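Local atomic coordinates of capsular polysaccharide biosynthesis protein (Burkholderia pseudomallei, PDB entry 4BQO), a protein that binds coenzyme A and is probably an enzyme of capsular polysaccharide biosynthesis. Residues F42-E47 and E75-V80; P67-Y72 and G170-G175; E163-E168 and V182-L187. The protein carries 1 engineered substitution. All blocks are in the same frame, centred on the assembly; numbering follows the deposited sequence. Where two conformers were deposited one is given.

How the contacts relate
Following the chain from its N terminus, 42-47 leads into helix 46-56, and contact 1 closes when 75-80 returns to it after strand 62-65 and helix 70-73, joining the loop before helix 46-56 to the turn before helix 79-83. Segment 67-72 lies inside that loop but pairs with 170-175, so contact 2 crosses contact 1 and ties the loop after strand 62-65 to the loop after helix 153-168; S79 with D173 and V68 joins the two directly. Contact 3 packs helix 153-168 on helix 183-189 across a short connection that contains 170-175, so it crosses contact 2 in turn. Contacts 1 and 3 are in series, with nearest atoms about 10 Å apart. All three touch coenzyme A.

Contact 1: F42-E47 and E75-V80; sequences FVASEE and EKYSSV. With COA (coenzyme A), chain C.
E46 and K76 form a salt bridge at the outer end of this contact, K76 NZ donating to E46 OE2 over 2.8 Å. The ammonium group comes from above the carboxylate plane, 40° out of it. Lysine suits the place because its chain, extended beyond CG, spans the gap from its short 3-10 segment. The second carboxylate oxygen, E46 OE1, receives a water at 3.1 Å, and that water lies in the ring plane at the edge of Y77, 2.7 Å from Y77 OH. Further in, Y77 CE1 packs 3.6 Å from A44 O, and the A44 methyl lies alongside it. R73 holds both partners in place, through a cation-pi contact with Y77 and a bond to A44 O. Serine suits the N-cap of helix 46-56: S45 OG caps a backbone N of the first turn, while S45 N is bonded to Q48 OE1. F42 meets the cofactor rather than 75-80, with O5P over one ring face and V43 CG2 over the opposite one, both offset toward the rim. The contact thus joins the start of helix 46-56, whose I49 touches A44, K76 and Y77, to the turn between helices 70-73 and 79-83.

Contact 2: P67-Y72 and G170-G175; sequences PVSEGY and GENDGG. With COA (coenzyme A), chain C.
O2A of the coenzyme A diphosphate is gripped by N172 ND2, in a weak bond of 3.1 Å, and by R167 NE; beside it, S69 N, from the residue that N172 packs against, donates to O4A. This second bond is almost straight, 176° at the hydrogen over 3.2 Å. Asparagine suits its place because its short, uncharged amide offers an N-H that reaches the diphosphate. With CG beside the backbone N (chi1 -72°), N172 turns that amide toward the cofactor, and its OD1 packs 3.5 Å from S69 CB.

S69 serves twice. While its N meets O4A, its OG, in one of two deposited conformers, accepts from G71 N at 2.7 Å, an N-cap bond at the start of the short, weakly bonded helix 70-73. The segment follows strand 62-65 of the parallel sheet, and ligand binding just after the C-terminal end of a strand is usual for open alpha/beta folds. Farther along, Y72 lays one ring face against CCP of the pantetheine arm, and Y72 CE1 lies 3.3 Å from OAP.

The backbones also meet: N172 O lies against V68 and S69, with a CA-H...O contact of 3.4 Å from S69 CA. Apolar packing comes from P67, whose CB meets N172 CB at 3.7 Å and whose rigid ring also borders D173 CB. The D173 carboxylate turns to other partners, OD2 to Y65 OH and OD1 to R83 and S79. Loop 170-175 folds back on G170 O, which accepts from both D173 N and G175 N; G170, G174 and G175 all have positive phi, which glycine adopts readily.

Contact 3: E163-E168 and V182-L187; sequences ELKTRE and VTDFIL. With COA (coenzyme A), chain C.
L164 reaches from helix 153-168 between T183 and the cofactor. Its CB lies 3.6 Å from T183 OG1, the two side chains sliding past each other in opposite directions. Beyond CG the branches part: CD1 meets I186 CD1 at 4.1 Å, whereas CD2 comes 3.6 Å from the adenine amino group N6A. A branched leucine can serve both sides at once. Threonine suits position 183 because CG2 packs on L164 and K165 while OG1 is bonded to Q96 NE2. K165, bent at chi2 (-86°), carries its CE past that methyl and its NZ to D184 OD1 at 2.6 Å, on the syn side but 26° out of the carboxylate plane; the bond to OD2 is weak. On the cofactor side, R167, in one of two deposited conformers, lays a guanidinium face over adenine C5A. Its NH1 makes a salt bridge of 2.7 Å with E163 OE1, which lies near the guanidinium plane but is met from above its own carboxylate plane; this should fix the guanidinium rotation. The two helical segments run nearly antiparallel, at 172° with axes 11.0 Å apart. Helix 153-168 stands between coenzyme A and helix 183-189, where F185, and V182 at its N-cap, pack on helix 204-217.

Contact 1: F42-E47 and E75-V80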
loop_
_atom_site.group_PDB
_atom_site.type_symbol
_atom_site.label_atom_id
_atom_site.label_comp_id
_atom_site.label_asym_id
_atom_site.label_seq_id
_atom_site.Cartn_x
_atom_site.Cartn_y
_atom_site.Cartn_z
ATOM N N PHE A 42 -0.641 -13.470 -3.229
ATOM C CA PHE A 42 -1.566 -13.793 -2.138
ATOM C C PHE A 42 -2.794 -14.577 -2.607
ATOM O O PHE A 42 -3.645 -14.935 -1.790
ATOM C CB PHE A 42 -2.004 -12.510 -1.406
ATOM C CG PHE A 42 -2.939 -11.634 -2.200
ATOM C CD1 PHE A 42 -2.452 -10.731 -3.138
ATOM C CD2 PHE A 42 -4.319 -11.711 -2.008
ATOM C CE1 PHE A 42 -3.319 -9.922 -3.868
ATOM C CE2 PHE A 42 -5.188 -10.903 -2.737
ATOM C CZ PHE A 42 -4.690 -10.014 -3.675
ATOM N N VAL A 43 -2.888 -14.826 -3.915
ATOM C CA VAL A 43 -4.040 -15.498 -4.536
ATOM C C VAL A 43 -3.626 -16.845 -5.143
ATOM O O VAL A 43 -4.321 -17.864 -5.004
ATOM C CB VAL A 43 -4.670 -14.619 -5.656
ATOM C CG1 VAL A 43 -5.818 -15.335 -6.360
ATOM C CG2 VAL A 43 -5.174 -13.303 -5.095
ATOM N N ALA A 44 -2.486 -16.835 -5.829
ATOM C CA ALA A 44 -2.005 -17.988 -6.612
ATOM C C ALA A 44 -2.044 -19.317 -5.851
ATOM O O ALA A 44 -1.548 -19.419 -4.735
ATOM C CB ALA A 44 -0.585 -17.726 -7.103
ATOM N N SER A 45 -2.639 -20.331 -6.475
ATOM C CA SER A 45 -2.575 -21.680 -5.926
ATOM C C SER A 45 -1.273 -22.379 -6.322
ATOM O O SER A 45 -0.563 -21.924 -7.219
ATOM C CB SER A 45 -3.766 -22.502 -6.413
ATOM O OG SER A 45 -3.721 -22.626 -7.819
ATOM N N GLU A 46 -0.975 -23.488 -5.650
ATOM C CA GLU A 46 0.185 -24.317 -5.968
ATOM C C GLU A 46 0.133 -24.747 -7.423
ATOM O O GLU A 46 1.136 -24.686 -8.126
ATOM C CB GLU A 46 0.239 -25.536 -5.044
ATOM C CG GLU A 46 1.564 -26.282 -5.072
ATOM C CD GLU A 46 1.853 -27.043 -3.790
ATOM O OE1 GLU A 46 1.267 -26.705 -2.738
ATOM O OE2 GLU A 46 2.683 -27.976 -3.835
ATOM N N GLU A 47 -1.059 -25.147 -7.861
ATOM C CA GLU A 47 -1.284 -25.560 -9.248
ATOM C C GLU A 47 -0.975 -24.413 -10.194
ATOM O O GLU A 47 -0.284 -24.602 -11.203
ATOM C CB GLU A 47 -2.724 -26.046 -9.460
ATOM C CG GLU A 47 -3.025 -26.543 -10.871
ATOM C CD GLU A 47 -3.713 -25.503 -11.740
ATOM O OE1 GLU A 47 -4.794 -25.012 -11.348
ATOM O OE2 GLU A 47 -3.177 -25.177 -12.821
ATOM N N GLU A 75 9.612 -21.205 -1.489
ATOM C CA GLU A 75 10.429 -20.913 -2.670
ATOM C C GLU A 75 9.603 -20.764 -3.941
ATOM O O GLU A 75 9.896 -19.897 -4.784
ATOM C CB GLU A 75 11.500 -21.992 -2.858
ATOM C CG GLU A 75 12.506 -21.684 -3.955
ATOM C CD GLU A 75 13.507 -22.805 -4.175
ATOM O OE1 GLU A 75 13.282 -23.930 -3.677
ATOM O OE2 GLU A 75 14.523 -22.559 -4.859
ATOM N N LYS A 76 8.565 -21.600 -4.059
ATOM C CA LYS A 76 7.737 -21.704 -5.263
ATOM C C LYS A 76 7.136 -20.381 -5.706
ATOM O O LYS A 76 6.937 -20.163 -6.895
ATOM C CB LYS A 76 6.598 -22.710 -5.061
ATOM C CG LYS A 76 6.954 -24.143 -5.413
ATOM C CD LYS A 76 5.731 -25.047 -5.356
ATOM C CE LYS A 76 6.110 -26.497 -5.612
ATOM N NZ LYS A 76 5.013 -27.428 -5.240
ATOM N N TYR A 77 6.856 -19.524 -4.733
ATOM C CA TYR A 77 6.164 -18.262 -4.951
ATOM C C TYR A 77 7.106 -17.061 -4.928
ATOM O O TYR A 77 6.659 -15.909 -5.110
ATOM C CB TYR A 77 5.109 -18.076 -3.862
ATOM C CG TYR A 77 4.075 -19.181 -3.794
ATOM C CD1 TYR A 77 2.921 -19.114 -4.557
ATOM C CD2 TYR A 77 4.258 -20.289 -2.958
ATOM C CE1 TYR A 77 1.964 -20.120 -4.501
ATOM C CE2 TYR A 77 3.308 -21.303 -2.901
ATOM C CZ TYR A 77 2.162 -21.206 -3.677
ATOM O OH TYR A 77 1.183 -22.193 -3.641
ATOM N N SER A 78 8.391 -17.319 -4.692
ATOM C CA SER A 78 9.354 -16.237 -4.500
ATOM C C SER A 78 9.775 -15.627 -5.823
ATOM O O SER A 78 9.847 -16.310 -6.843
ATOM C CB SER A 78 10.560 -16.705 -3.701
ATOM O OG SER A 78 11.377 -17.565 -4.470
ATOM N N SER A 79 10.028 -14.322 -5.799
ATOM C CA SER A 79 10.460 -13.626 -6.990
ATOM C C SER A 79 11.798 -14.121 -7.530
ATOM O O SER A 79 11.959 -14.189 -8.741
ATOM C CB SER A 79 10.482 -12.107 -6.751
ATOM O OG SER A 79 11.242 -11.779 -5.614
ATOM N N VAL A 80 12.732 -14.455 -6.647
ATOM C CA VAL A 80 14.041 -14.986 -7.095
ATOM C C VAL A 80 13.836 -16.281 -7.889
ATOM O O VAL A 80 14.340 -16.416 -9.006
ATOM C CB VAL A 80 15.050 -15.251 -5.943
ATOM C CG1 VAL A 80 15.593 -13.951 -5.382
ATOM C CG2 VAL A 80 14.457 -16.111 -4.845
HETATM N N1A COA C . 6.884 0.024 5.828
HETATM C C2A COA C . 6.359 -0.645 6.877
HETATM N N3A COA C . 5.888 -1.904 6.781
HETATM C C4A COA C . 5.933 -2.570 5.595
HETATM C C5A COA C . 6.496 -1.901 4.411
HETATM C C6A COA C . 6.990 -0.525 4.589
HETATM N N6A COA C . 7.520 0.157 3.541
HETATM N N7A COA C . 6.418 -2.772 3.386
HETATM C C8A COA C . 5.855 -3.908 3.866
HETATM N N9A COA C . 5.563 -3.781 5.176
HETATM C C1B COA C . 4.945 -4.820 6.027
HETATM C C2B COA C . 4.161 -5.780 5.150
HETATM O O2B COA C . 2.787 -5.374 5.032
HETATM C C3B COA C . 4.353 -7.104 5.860
HETATM O O3B COA C . 3.418 -7.184 6.928
HETATM P P3B COA C . 2.927 -8.600 7.514
HETATM O O7A COA C . 1.964 -9.090 6.453
HETATM O O8A COA C . 4.192 -9.414 7.628
HETATM O O9A COA C . 2.296 -8.250 8.842
HETATM C C4B COA C . 5.741 -6.994 6.468
HETATM O O4B COA C . 5.973 -5.595 6.665
HETATM C C5B COA C . 6.841 -7.592 5.586
HETATM O O5B COA C . 6.496 -7.539 4.200
HETATM P P1A COA C . 7.608 -7.313 3.052
HETATM O O1A COA C . 6.925 -6.771 1.818
HETATM O O2A COA C . 8.709 -6.478 3.659
HETATM O O3A COA C . 8.202 -8.800 2.720
HETATM P P2A COA C . 7.350 -10.101 2.232
HETATM O O4A COA C . 7.830 -10.605 0.887
HETATM O O5A COA C . 7.301 -11.113 3.366
HETATM O O6A COA C . 5.869 -9.484 2.014
HETATM C CBP COA C . 3.966 -8.761 0.668
HETATM C CCP COA C . 5.150 -9.712 0.797
HETATM C CDP COA C . 4.325 -7.382 1.202
HETATM C CEP COA C . 3.567 -8.686 -0.800
HETATM C CAP COA C . 2.791 -9.297 1.481
HETATM O OAP COA C . 3.280 -10.200 2.473
HETATM C C9P COA C . 2.074 -8.169 2.170
HETATM O O9P COA C . 2.597 -7.600 3.118
HETATM N N8P COA C . 0.870 -7.840 1.700
HETATM C C7P COA C . -0.360 -8.260 2.354
HETATM C C6P COA C . -1.531 -7.334 2.038
HETATM C C5P COA C . -2.167 -7.711 0.713
HETATM O O5P COA C . -2.869 -8.714 0.642
HETATM N N4P COA C . -1.925 -6.898 -0.329
HETATM C C3P COA C . -1.448 -7.388 -1.616
HETATM C C2P COA C . -1.046 -8.851 -1.481
HETATM S S1P COA C . 0.694 -9.194 -1.126
HETATM O O HOH W 1 1.739 -23.834 -1.634
#

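Contact 2: P67-Y72 and G170-G175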
loop_
_atom_site.group_PDB
_atom_site.type_symbol
_atom_site.label_atom_id
_atom_site.label_comp_id
_atom_site.label_asym_id
_atom_site.label_seq_id
_atom_site.Cartn_x
_atom_site.Cartn_y
_atom_site.Cartn_z
ATOM N N PRO A 67 9.185 -7.701 -5.272
ATOM C CA PRO A 67 9.913 -8.673 -4.460
ATOM C C PRO A 67 8.948 -9.514 -3.634
ATOM O O PRO A 67 8.040 -8.960 -3.001
ATOM C CB PRO A 67 10.765 -7.799 -3.535
ATOM C CG PRO A 67 10.957 -6.537 -4.293
ATOM C CD PRO A 67 9.707 -6.330 -5.099
ATOM N N VAL A 68 9.131 -10.836 -3.668
ATOM C CA VAL A 68 8.369 -11.758 -2.829
ATOM C C VAL A 68 9.386 -12.710 -2.229
ATOM O O VAL A 68 10.011 -13.478 -2.942
ATOM C CB VAL A 68 7.306 -12.545 -3.622
ATOM C CG1 VAL A 68 6.541 -13.465 -2.678
ATOM C CG2 VAL A 68 6.333 -11.597 -4.339
ATOM N N SER A 69 9.569 -12.618 -0.918
ATOM C CA SER A 69 10.558 -13.424 -0.208
ATOM C C SER A 69 10.237 -14.916 -0.240
ATOM O O SER A 69 9.068 -15.309 -0.399
ATOM C CB SER A 69 10.643 -12.964 1.245
ATOM O OG SER A 69 11.081 -14.022 2.079
ATOM N N GLU A 70 11.272 -15.740 -0.052
ATOM C CA GLU A 70 11.095 -17.186 0.119
ATOM C C GLU A 70 10.261 -17.481 1.370
ATOM O O GLU A 70 9.529 -18.476 1.424
ATOM C CB GLU A 70 12.454 -17.885 0.251
ATOM C CG GLU A 70 12.375 -19.405 0.151
ATOM C CD GLU A 70 13.323 -20.116 1.102
ATOM O OE1 GLU A 70 13.096 -20.043 2.331
ATOM O OE2 GLU A 70 14.283 -20.763 0.623
ATOM N N GLY A 71 10.386 -16.614 2.371
ATOM C CA GLY A 71 9.715 -16.795 3.656
ATOM C C GLY A 71 8.219 -16.535 3.631
ATOM O O GLY A 71 7.498 -16.979 4.529
ATOM N N TYR A 72 7.748 -15.819 2.609
ATOM C CA TYR A 72 6.336 -15.479 2.501
ATOM C C TYR A 72 5.429 -16.719 2.364
ATOM O O TYR A 72 4.599 -16.985 3.239
ATOM C CB TYR A 72 6.098 -14.466 1.373
ATOM C CG TYR A 72 4.636 -14.147 1.119
ATOM C CD1 TYR A 72 3.822 -13.603 2.127
ATOM C CD2 TYR A 72 4.056 -14.414 -0.116
ATOM C CE1 TYR A 72 2.481 -13.323 1.889
ATOM C CE2 TYR A 72 2.722 -14.116 -0.371
ATOM C CZ TYR A 72 1.938 -13.584 0.634
ATOM O OH TYR A 72 0.614 -13.309 0.392
ATOM N N GLY A 170 16.571 -4.874 -1.312
ATOM C CA GLY A 170 16.025 -6.076 -1.928
ATOM C C GLY A 170 16.274 -7.395 -1.225
ATOM O O GLY A 170 16.439 -8.420 -1.895
ATOM N N GLU A 171 16.261 -7.395 0.108
ATOM C CA GLU A 171 16.325 -8.653 0.862
ATOM C C GLU A 171 15.164 -9.614 0.547
ATOM O O GLU A 171 15.305 -10.835 0.678
ATOM C CB GLU A 171 16.421 -8.401 2.371
ATOM C CG GLU A 171 16.916 -9.613 3.155
ATOM C CD GLU A 171 17.302 -9.295 4.590
ATOM O OE1 GLU A 171 16.483 -8.698 5.321
ATOM O OE2 GLU A 171 18.434 -9.650 4.986
ATOM N N ASN A 172 14.023 -9.065 0.131
ATOM C CA ASN A 172 12.889 -9.882 -0.288
ATOM C C ASN A 172 13.049 -10.431 -1.708
ATOM O O ASN A 172 12.196 -11.174 -2.186
ATOM C CB ASN A 172 11.590 -9.083 -0.191
ATOM C CG ASN A 172 11.152 -8.851 1.242
ATOM O OD1 ASN A 172 11.415 -9.674 2.126
ATOM N ND2 ASN A 172 10.477 -7.726 1.481
ATOM N N ASP A 173 14.126 -10.045 -2.385
ATOM C CA ASP A 173 14.390 -10.513 -3.748
ATOM C C ASP A 173 15.839 -11.001 -3.876
ATOM O O ASP A 173 16.534 -10.694 -4.852
ATOM C CB ASP A 173 14.081 -9.415 -4.780
ATOM C CG ASP A 173 14.122 -9.920 -6.209
ATOM O OD1 ASP A 173 13.760 -11.094 -6.460
ATOM O OD2 ASP A 173 14.526 -9.133 -7.094
ATOM N N GLY A 174 16.276 -11.764 -2.878
ATOM C CA GLY A 174 17.617 -12.346 -2.855
ATOM C C GLY A 174 18.764 -11.354 -2.901
ATOM O O GLY A 174 19.821 -11.662 -3.443
ATOM N N GLY A 175 18.555 -10.159 -2.342
ATOM C CA GLY A 175 19.595 -9.128 -2.297
ATOM C C GLY A 175 19.770 -8.273 -3.544
ATOM O O GLY A 175 20.737 -7.507 -3.646
HETATM N N1A COA C . 6.884 0.024 5.828
HETATM C C2A COA C . 6.359 -0.645 6.877
HETATM N N3A COA C . 5.888 -1.904 6.781
HETATM C C4A COA C . 5.933 -2.570 5.595
HETATM C C5A COA C . 6.496 -1.901 4.411
HETATM C C6A COA C . 6.990 -0.525 4.589
HETATM N N6A COA C . 7.520 0.157 3.541
HETATM N N7A COA C . 6.418 -2.772 3.386
HETATM C C8A COA C . 5.855 -3.908 3.866
HETATM N N9A COA C . 5.563 -3.781 5.176
HETATM C C1B COA C . 4.945 -4.820 6.027
HETATM C C2B COA C . 4.161 -5.780 5.150
HETATM O O2B COA C . 2.787 -5.374 5.032
HETATM C C3B COA C . 4.353 -7.104 5.860
HETATM O O3B COA C . 3.418 -7.184 6.928
HETATM P P3B COA C . 2.927 -8.600 7.514
HETATM O O7A COA C . 1.964 -9.090 6.453
HETATM O O8A COA C . 4.192 -9.414 7.628
HETATM O O9A COA C . 2.296 -8.250 8.842
HETATM C C4B COA C . 5.741 -6.994 6.468
HETATM O O4B COA C . 5.973 -5.595 6.665
HETATM C C5B COA C . 6.841 -7.592 5.586
HETATM O O5B COA C . 6.496 -7.539 4.200
HETATM P P1A COA C . 7.608 -7.313 3.052
HETATM O O1A COA C . 6.925 -6.771 1.818
HETATM O O2A COA C . 8.709 -6.478 3.659
HETATM O O3A COA C . 8.202 -8.800 2.720
HETATM P P2A COA C . 7.350 -10.101 2.232
HETATM O O4A COA C . 7.830 -10.605 0.887
HETATM O O5A COA C . 7.301 -11.113 3.366
HETATM O O6A COA C . 5.869 -9.484 2.014
HETATM C CBP COA C . 3.966 -8.761 0.668
HETATM C CCP COA C . 5.150 -9.712 0.797
HETATM C CDP COA C . 4.325 -7.382 1.202
HETATM C CEP COA C . 3.567 -8.686 -0.800
HETATM C CAP COA C . 2.791 -9.297 1.481
HETATM O OAP COA C . 3.280 -10.200 2.473
HETATM C C9P COA C . 2.074 -8.169 2.170
HETATM O O9P COA C . 2.597 -7.600 3.118
HETATM N N8P COA C . 0.870 -7.840 1.700
HETATM C C7P COA C . -0.360 -8.260 2.354
HETATM C C6P COA C . -1.531 -7.334 2.038
HETATM C C5P COA C . -2.167 -7.711 0.713
HETATM O O5P COA C . -2.869 -8.714 0.642
HETATM N N4P COA C . -1.925 -6.898 -0.329
HETATM C C3P COA C . -1.448 -7.388 -1.616
HETATM C C2P COA C . -1.046 -8.851 -1.481
HETATM S S1P COA C . 0.694 -9.194 -1.126
#

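Contact 3: E163-E168 and V182-L187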
loop_
_atom_site.group_PDB
_atom_site.type_symbol
_atom_site.label_atom_id
_atom_site.label_comp_id
_atom_site.label_asym_id
_atom_site.label_seq_id
_atom_site.Cartn_x
_atom_site.Cartn_y
_atom_site.Cartn_z
ATOM N N GLU A 163 11.705 3.068 5.784
ATOM C CA GLU A 163 11.115 1.750 5.525
ATOM C C GLU A 163 11.207 1.357 4.052
ATOM O O GLU A 163 11.568 0.214 3.740
ATOM C CB GLU A 163 9.649 1.722 5.986
ATOM C CG GLU A 163 9.496 1.650 7.503
ATOM C CD GLU A 163 10.113 0.413 8.130
ATOM O OE1 GLU A 163 9.790 -0.724 7.714
ATOM O OE2 GLU A 163 10.913 0.571 9.071
ATOM N N LEU A 164 10.891 2.306 3.184
ATOM C CA LEU A 164 10.994 2.083 1.742
ATOM C C LEU A 164 12.462 1.912 1.324
ATOM O O LEU A 164 12.793 0.984 0.582
ATOM C CB LEU A 164 10.334 3.233 0.972
ATOM C CG LEU A 164 8.775 3.264 1.015
ATOM C CD1 LEU A 164 8.228 4.468 0.267
ATOM C CD2 LEU A 164 8.164 1.965 0.493
ATOM N N LYS A 165 13.345 2.790 1.806
ATOM C CA LYS A 165 14.753 2.731 1.357
ATOM C C LYS A 165 15.422 1.430 1.765
ATOM O O LYS A 165 16.216 0.885 1.003
ATOM C CB LYS A 165 15.564 3.890 1.912
ATOM C CG LYS A 165 15.095 5.239 1.427
ATOM C CD LYS A 165 15.692 5.663 0.109
ATOM C CE LYS A 165 15.463 7.155 -0.095
ATOM N NZ LYS A 165 15.707 7.547 -1.505
ATOM N N THR A 166 15.097 0.934 2.955
ATOM C CA THR A 166 15.639 -0.338 3.424
ATOM C C THR A 166 15.217 -1.484 2.515
ATOM O O THR A 166 16.028 -2.348 2.136
ATOM C CB THR A 166 15.185 -0.624 4.867
ATOM O OG1 THR A 166 15.760 0.348 5.746
ATOM C CG2 THR A 166 15.591 -2.015 5.306
ATOM N N ARG A 167 13.945 -1.492 2.146
ATOM C CA ARG A 167 13.455 -2.539 1.264
ATOM C C ARG A 167 14.029 -2.449 -0.151
ATOM O O ARG A 167 14.156 -3.472 -0.825
ATOM C CB ARG A 167 11.932 -2.589 1.273
ATOM C CG ARG A 167 11.402 -3.273 2.518
ATOM C CD ARG A 167 9.915 -3.056 2.713
ATOM N NE ARG A 167 9.431 -3.816 3.862
ATOM C CZ ARG A 167 9.462 -3.394 5.127
ATOM N NH1 ARG A 167 9.951 -2.193 5.434
ATOM N NH2 ARG A 167 8.995 -4.177 6.092
ATOM N N GLU A 168 14.390 -1.239 -0.584
ATOM C CA GLU A 168 15.039 -1.011 -1.901
ATOM C C GLU A 168 16.294 -1.881 -2.095
ATOM O O GLU A 168 16.664 -2.205 -3.222
ATOM C CB GLU A 168 15.397 0.475 -2.125
ATOM C CG GLU A 168 16.042 0.762 -3.488
ATOM C CD GLU A 168 16.539 2.195 -3.668
ATOM O OE1 GLU A 168 16.867 2.866 -2.666
ATOM O OE2 GLU A 168 16.611 2.648 -4.835
ATOM N N VAL A 182 9.914 4.685 -6.358
ATOM C CA VAL A 182 9.317 6.003 -6.384
ATOM C C VAL A 182 9.405 6.689 -5.037
ATOM O O VAL A 182 8.699 7.662 -4.809
ATOM C CB VAL A 182 7.855 5.994 -6.901
ATOM C CG1 VAL A 182 7.822 5.672 -8.358
ATOM C CG2 VAL A 182 6.989 5.005 -6.120
ATOM N N THR A 183 10.287 6.215 -4.173
ATOM C CA THR A 183 10.426 6.766 -2.834
ATOM C C THR A 183 10.593 8.284 -2.846
ATOM O O THR A 183 9.857 9.019 -2.175
ATOM C CB THR A 183 11.589 6.112 -2.075
ATOM O OG1 THR A 183 11.424 4.688 -2.088
ATOM C CG2 THR A 183 11.622 6.586 -0.620
ATOM N N ASP A 184 11.539 8.777 -3.629
ATOM C CA ASP A 184 11.809 10.196 -3.569
ATOM C C ASP A 184 10.657 11.035 -4.169
ATOM O O ASP A 184 10.359 12.139 -3.675
ATOM C CB ASP A 184 13.213 10.492 -4.126
ATOM C CG ASP A 184 14.334 9.809 -3.295
ATOM O OD1 ASP A 184 14.216 9.665 -2.047
ATOM O OD2 ASP A 184 15.351 9.403 -3.897
ATOM N N PHE A 185 9.961 10.482 -5.168
ATOM C CA PHE A 185 8.750 11.082 -5.738
ATOM C C PHE A 185 7.638 11.224 -4.663
ATOM O O PHE A 185 6.977 12.248 -4.563
ATOM C CB PHE A 185 8.259 10.252 -6.932
ATOM C CG PHE A 185 7.011 10.766 -7.556
ATOM C CD1 PHE A 185 5.745 10.365 -7.093
ATOM C CD2 PHE A 185 7.076 11.653 -8.625
ATOM C CE1 PHE A 185 4.587 10.838 -7.670
ATOM C CE2 PHE A 185 5.921 12.126 -9.215
ATOM C CZ PHE A 185 4.664 11.746 -8.727
ATOM N N ILE A 186 7.450 10.161 -3.897
ATOM C CA ILE A 186 6.438 10.162 -2.841
ATOM C C ILE A 186 6.772 11.252 -1.834
ATOM O O ILE A 186 5.918 12.092 -1.540
ATOM C CB ILE A 186 6.334 8.806 -2.123
ATOM C CG1 ILE A 186 5.735 7.755 -3.072
ATOM C CG2 ILE A 186 5.409 8.957 -0.911
ATOM C CD1 ILE A 186 5.884 6.343 -2.579
ATOM N N LEU A 187 8.016 11.281 -1.339
ATOM C CA LEU A 187 8.366 12.291 -0.329
ATOM C C LEU A 187 8.167 13.722 -0.882
ATOM O O LEU A 187 7.592 14.597 -0.222
ATOM C CB LEU A 187 9.803 12.057 0.183
ATOM C CG LEU A 187 10.178 13.111 1.226
ATOM C CD1 LEU A 187 9.393 12.925 2.518
ATOM C CD2 LEU A 187 11.669 12.989 1.456
HETATM N N1A COA C . 6.884 0.024 5.828
HETATM C C2A COA C . 6.359 -0.645 6.877
HETATM N N3A COA C . 5.888 -1.904 6.781
HETATM C C4A COA C . 5.933 -2.570 5.595
HETATM C C5A COA C . 6.496 -1.901 4.411
HETATM C C6A COA C . 6.990 -0.525 4.589
HETATM N N6A COA C . 7.520 0.157 3.541
HETATM N N7A COA C . 6.418 -2.772 3.386
HETATM C C8A COA C . 5.855 -3.908 3.866
HETATM N N9A COA C . 5.563 -3.781 5.176
HETATM C C1B COA C . 4.945 -4.820 6.027
HETATM C C2B COA C . 4.161 -5.780 5.150
HETATM O O2B COA C . 2.787 -5.374 5.032
HETATM C C3B COA C . 4.353 -7.104 5.860
HETATM O O3B COA C . 3.418 -7.184 6.928
HETATM P P3B COA C . 2.927 -8.600 7.514
HETATM O O7A COA C . 1.964 -9.090 6.453
HETATM O O8A COA C . 4.192 -9.414 7.628
HETATM O O9A COA C . 2.296 -8.250 8.842
HETATM C C4B COA C . 5.741 -6.994 6.468
HETATM O O4B COA C . 5.973 -5.595 6.665
HETATM C C5B COA C . 6.841 -7.592 5.586
HETATM O O5B COA C . 6.496 -7.539 4.200
HETATM P P1A COA C . 7.608 -7.313 3.052
HETATM O O1A COA C . 6.925 -6.771 1.818
HETATM O O2A COA C . 8.709 -6.478 3.659
HETATM O O3A COA C . 8.202 -8.800 2.720
HETATM P P2A COA C . 7.350 -10.101 2.232
HETATM O O4A COA C . 7.830 -10.605 0.887
HETATM O O5A COA C . 7.301 -11.113 3.366
HETATM O O6A COA C . 5.869 -9.484 2.014
HETATM C CBP COA C . 3.966 -8.761 0.668
HETATM C CCP COA C . 5.150 -9.712 0.797
HETATM C CDP COA C . 4.325 -7.382 1.202
HETATM C CEP COA C . 3.567 -8.686 -0.800
HETATM C CAP COA C . 2.791 -9.297 1.481
HETATM O OAP COA C . 3.280 -10.200 2.473
HETATM C C9P COA C . 2.074 -8.169 2.170
HETATM O O9P COA C . 2.597 -7.600 3.118
HETATM N N8P COA C . 0.870 -7.840 1.700
HETATM C C7P COA C . -0.360 -8.260 2.354
HETATM C C6P COA C . -1.531 -7.334 2.038
HETATM C C5P COA C . -2.167 -7.711 0.713
HETATM O O5P COA C . -2.869 -8.714 0.642
HETATM N N4P COA C . -1.925 -6.898 -0.329
HETATM C C3P COA C . -1.448 -7.388 -1.616
HETATM C C2P COA C . -1.046 -8.851 -1.481
HETATM S S1P COA C . 0.694 -9.194 -1.126
#